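Long-range contact in alpha-1,3-glucanase (Bacillus circulans, PDB 5ZRU), which probably hydrolyses alpha-1,3-glucan, this chain being the catalytic unit of a longer GH87-family enzyme with predicted carbohydrate-binding modules elsewhere: residues A[9-20]-A[396-404]. Sequence-based numbering, arbitrary orientation.
Sequences YAQRGASMPYTR and FSYNTIENN
Tyr9 and Tyr398 both set CG beside the backbone N (chi1 -79° and -67°), and this brings their rings together. The two side chains cross at about a right angle. Tyr9 CD2 lies over one face of the Tyr398 ring, offset toward its rim, 3.3 Å from Tyr398 CG. The ring planes are 46° apart, an oblique pair. Ala10 O meets the edge of the same ring, 3.2 Å from Tyr398 CE1. With an alanine in place of Tyr398, the Tyr9 ring would probably lose its aromatic partner, and a gap would be likely to open beside Ala10 O.

Further along, the backbones come close. Gly13 CA lies 3.3 Å from Asn399 O, in a nearly straight CA-H...O contact. Gly13 has no side chain, and Thr400 OG1 sits close to its CA, 3.4 Å away. Thr400 OG1 accepts a nearly straight hydrogen bond from Ala14 N at 2.9 Å.

At the far end Arg20 NH2 forms a salt bridge to Glu402 OE2 at 3.1 Å, with a weak, bent hydrogen bond. One water links Arg20 NH1 to Glu402 OE2, though weakly on the arginine side; another joins Arg20 NH1 to Asn403 OD1. Arg20 also pairs with Glu172 and with Asp22, a calcium ligand, while Glu402 OE1 pairs with Arg371.

The 9-20 segment runs over the outside of the parallel beta-helix, where strand 400-402 lies between strands 369-371 and 424-426. It then enters the antiparallel sheet of the N-terminal beta domain, where strand 19-21 pairs with strand 166-174.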
loop_
_atom_site.group_PDB
_atom_site.type_symbol
_atom_site.label_atom_id
_atom_site.label_comp_id
_atom_site.label_asym_id
_atom_site.label_seq_id
_atom_site.Cartn_x
_atom_site.Cartn_y
_atom_site.Cartn_z
ATOM N N TYR A 9 19.947 -0.681 -3.342
ATOM C CA TYR A 9 18.859 0.215 -2.972
ATOM C C TYR A 9 18.991 1.574 -3.645
ATOM O O TYR A 9 20.094 2.067 -3.913
ATOM C CB TYR A 9 18.800 0.413 -1.460
ATOM C CG TYR A 9 18.144 -0.726 -0.721
ATOM C CD1 TYR A 9 17.724 -1.865 -1.389
ATOM C CD2 TYR A 9 17.926 -0.649 0.643
ATOM C CE1 TYR A 9 17.127 -2.910 -0.708
ATOM C CE2 TYR A 9 17.335 -1.688 1.335
ATOM C CZ TYR A 9 16.937 -2.813 0.657
ATOM O OH TYR A 9 16.345 -3.845 1.347
ATOM N N ALA A 10 17.840 2.182 -3.901
ATOM C CA ALA A 10 17.803 3.569 -4.324
ATOM C C ALA A 10 18.185 4.475 -3.155
ATOM O O ALA A 10 18.253 4.051 -1.998
ATOM C CB ALA A 10 16.412 3.929 -4.842
ATOM N N GLN A 11 18.450 5.742 -3.474
ATOM C CA GLN A 11 18.716 6.717 -2.423
ATOM C C GLN A 11 17.486 6.916 -1.542
ATOM O O GLN A 11 17.593 6.928 -0.313
ATOM C CB GLN A 11 19.172 8.031 -3.058
ATOM C CG GLN A 11 19.233 9.216 -2.113
ATOM C CD GLN A 11 19.302 10.540 -2.863
ATOM O OE1 GLN A 11 20.389 11.019 -3.202
ATOM N NE2 GLN A 11 18.134 11.137 -3.133
ATOM N N ARG A 12 16.310 7.066 -2.154
ATOM C CA ARG A 12 15.034 7.075 -1.442
ATOM C C ARG A 12 14.024 6.289 -2.263
ATOM O O ARG A 12 14.058 6.315 -3.495
ATOM C CB ARG A 12 14.499 8.489 -1.208
ATOM C CG ARG A 12 15.467 9.349 -0.425
ATOM C CD ARG A 12 14.927 10.747 -0.205
ATOM N NE ARG A 12 15.880 11.508 0.595
ATOM C CZ ARG A 12 15.710 12.772 0.950
ATOM N NH1 ARG A 12 14.605 13.415 0.590
ATOM N NH2 ARG A 12 16.645 13.383 1.671
ATOM N N GLY A 13 13.129 5.593 -1.569
ATOM C CA GLY A 13 12.156 4.750 -2.233
ATOM C C GLY A 13 12.709 3.374 -2.555
ATOM O O GLY A 13 13.873 3.041 -2.295
ATOM N N ALA A 14 11.839 2.563 -3.151
ATOM C CA ALA A 14 12.154 1.190 -3.515
ATOM C C ALA A 14 12.880 1.133 -4.850
ATOM O O ALA A 14 12.727 2.011 -5.705
ATOM C CB ALA A 14 10.872 0.348 -3.593
ATOM N N SER A 15 13.674 0.083 -5.026
ATOM C CA SER A 15 14.365 -0.180 -6.287
ATOM C C SER A 15 13.692 -1.382 -6.933
ATOM O O SER A 15 13.797 -2.506 -6.427
ATOM C CB SER A 15 15.858 -0.434 -6.070
ATOM O OG SER A 15 16.487 -0.674 -7.319
ATOM N N MET A 16 12.984 -1.138 -8.027
ATOM C CA MET A 16 12.154 -2.130 -8.688
ATOM C C MET A 16 12.594 -2.289 -10.135
ATOM O O MET A 16 13.202 -1.378 -10.709
ATOM C CB MET A 16 10.678 -1.715 -8.627
ATOM C CG MET A 16 10.093 -1.820 -7.230
ATOM S SD MET A 16 9.773 -3.561 -6.889
ATOM C CE MET A 16 9.502 -3.510 -5.126
ATOM N N PRO A 17 12.326 -3.445 -10.752
ATOM C CA PRO A 17 12.801 -3.666 -12.123
ATOM C C PRO A 17 11.949 -3.005 -13.187
ATOM O O PRO A 17 12.332 -3.053 -14.364
ATOM C CB PRO A 17 12.765 -5.200 -12.267
ATOM C CG PRO A 17 11.755 -5.641 -11.304
ATOM C CD PRO A 17 11.814 -4.685 -10.139
ATOM N N TYR A 18 10.818 -2.401 -12.825
ATOM C CA TYR A 18 9.978 -1.748 -13.818
ATOM C C TYR A 18 10.336 -0.270 -13.955
ATOM O O TYR A 18 10.933 0.340 -13.069
ATOM C CB TYR A 18 8.487 -1.904 -13.473
ATOM C CG TYR A 18 8.094 -1.569 -12.044
ATOM C CD1 TYR A 18 7.993 -0.253 -11.615
ATOM C CD2 TYR A 18 7.800 -2.578 -11.133
ATOM C CE1 TYR A 18 7.615 0.053 -10.302
ATOM C CE2 TYR A 18 7.409 -2.287 -9.827
ATOM C CZ TYR A 18 7.325 -0.975 -9.418
ATOM O OH TYR A 18 6.955 -0.699 -8.119
ATOM N N THR A 19 9.980 0.296 -15.101
ATOM C CA THR A 19 9.977 1.733 -15.287
ATOM C C THR A 19 8.557 2.154 -15.600
ATOM O O THR A 19 7.740 1.349 -16.068
ATOM C CB THR A 19 10.918 2.191 -16.419
ATOM O OG1 THR A 19 10.503 1.594 -17.656
ATOM C CG2 THR A 19 12.358 1.811 -16.098
ATOM N N ARG A 20 8.257 3.416 -15.336
ATOM C CA ARG A 20 6.892 3.889 -15.480
ATOM C C ARG A 20 6.694 4.656 -16.778
ATOM O O ARG A 20 7.516 5.498 -17.153
ATOM C CB ARG A 20 6.465 4.784 -14.321
ATOM C CG ARG A 20 5.046 5.240 -14.569
ATOM C CD ARG A 20 4.421 5.862 -13.408
ATOM N NE ARG A 20 4.439 4.979 -12.259
ATOM C CZ ARG A 20 3.959 5.354 -11.087
ATOM N NH1 ARG A 20 3.429 6.563 -10.978
ATOM N NH2 ARG A 20 4.003 4.533 -10.046
ATOM N N PHE A 396 10.484 0.804 8.689
ATOM C CA PHE A 396 9.866 0.925 7.366
ATOM C C PHE A 396 10.821 1.750 6.509
ATOM O O PHE A 396 10.800 2.983 6.583
ATOM C CB PHE A 396 8.495 1.621 7.431
ATOM C CG PHE A 396 7.434 0.871 8.209
ATOM C CD1 PHE A 396 7.341 -0.513 8.156
ATOM C CD2 PHE A 396 6.510 1.571 8.978
ATOM C CE1 PHE A 396 6.349 -1.188 8.879
ATOM C CE2 PHE A 396 5.516 0.906 9.695
ATOM C CZ PHE A 396 5.435 -0.469 9.651
ATOM N N SER A 397 11.653 1.105 5.688
ATOM C CA SER A 397 12.687 1.861 4.992
ATOM C C SER A 397 12.798 1.455 3.531
ATOM O O SER A 397 12.542 0.309 3.167
ATOM C CB SER A 397 14.056 1.705 5.686
ATOM O OG SER A 397 14.020 2.362 6.951
ATOM N N TYR A 398 13.195 2.424 2.702
ATOM C CA TYR A 398 13.448 2.200 1.273
ATOM C C TYR A 398 12.202 1.703 0.549
ATOM O O TYR A 398 12.275 0.826 -0.311
ATOM C CB TYR A 398 14.617 1.236 1.058
ATOM C CG TYR A 398 15.938 1.823 1.511
ATOM C CD1 TYR A 398 16.648 2.695 0.691
ATOM C CD2 TYR A 398 16.459 1.520 2.765
ATOM C CE1 TYR A 398 17.857 3.243 1.107
ATOM C CE2 TYR A 398 17.665 2.062 3.186
ATOM C CZ TYR A 398 18.349 2.923 2.359
ATOM O OH TYR A 398 19.544 3.450 2.796
ATOM N N ASN A 399 11.054 2.290 0.866
ATOM C CA ASN A 399 9.798 1.925 0.227
ATOM C C ASN A 399 9.272 3.085 -0.603
ATOM O O ASN A 399 9.557 4.250 -0.320
ATOM C CB ASN A 399 8.746 1.531 1.266
ATOM C CG ASN A 399 9.200 0.382 2.127
ATOM O OD1 ASN A 399 9.432 -0.719 1.626
ATOM N ND2 ASN A 399 9.369 0.636 3.431
ATOM N N THR A 400 8.516 2.748 -1.644
ATOM C CA THR A 400 7.777 3.722 -2.436
ATOM C C THR A 400 6.296 3.510 -2.162
ATOM O O THR A 400 5.746 2.449 -2.478
ATOM C CB THR A 400 8.084 3.585 -3.926
ATOM O OG1 THR A 400 9.476 3.854 -4.144
ATOM C CG2 THR A 400 7.256 4.576 -4.719
ATOM N N ILE A 401 5.666 4.518 -1.573
ATOM C CA ILE A 401 4.325 4.410 -1.013
ATOM C C ILE A 401 3.464 5.424 -1.751
ATOM O O ILE A 401 3.593 6.635 -1.531
ATOM C CB ILE A 401 4.330 4.654 0.501
ATOM C CG1 ILE A 401 5.332 3.686 1.147
ATOM C CG2 ILE A 401 2.913 4.490 1.090
ATOM C CD1 ILE A 401 5.629 3.965 2.588
ATOM N N GLU A 402 2.584 4.933 -2.620
ATOM C CA GLU A 402 1.869 5.763 -3.581
ATOM C C GLU A 402 0.366 5.536 -3.492
ATOM O O GLU A 402 -0.091 4.425 -3.225
ATOM C CB GLU A 402 2.329 5.448 -5.009
ATOM C CG GLU A 402 3.798 5.777 -5.304
ATOM C CD GLU A 402 4.317 5.041 -6.524
ATOM O OE1 GLU A 402 4.047 3.822 -6.648
ATOM O OE2 GLU A 402 4.990 5.674 -7.367
ATOM N N ASN A 403 -0.394 6.608 -3.735
ATOM C CA ASN A 403 -1.836 6.548 -4.006
ATOM C C ASN A 403 -2.651 6.009 -2.834
ATOM O O ASN A 403 -3.739 5.467 -3.034
ATOM C CB ASN A 403 -2.142 5.731 -5.262
ATOM C CG ASN A 403 -1.448 6.275 -6.495
ATOM O OD1 ASN A 403 -0.569 5.620 -7.052
ATOM N ND2 ASN A 403 -1.833 7.474 -6.924
ATOM N N ASN A 404 -2.143 6.154 -1.606
ATOM C CA ASN A 404 -2.949 5.847 -0.425
ATOM C C ASN A 404 -4.253 6.638 -0.504
ATOM O O ASN A 404 -4.242 7.821 -0.846
ATOM C CB ASN A 404 -2.191 6.235 0.840
ATOM C CG ASN A 404 -2.177 5.143 1.863
ATOM O OD1 ASN A 404 -1.400 4.205 1.743
ATOM N ND2 ASN A 404 -3.029 5.244 2.869
HETATM O O HOH W 1 10.441 4.427 -6.329
HETATM O O HOH W 2 1.663 6.053 -8.539
HETATM O O HOH W 3 4.083 8.110 -8.551
#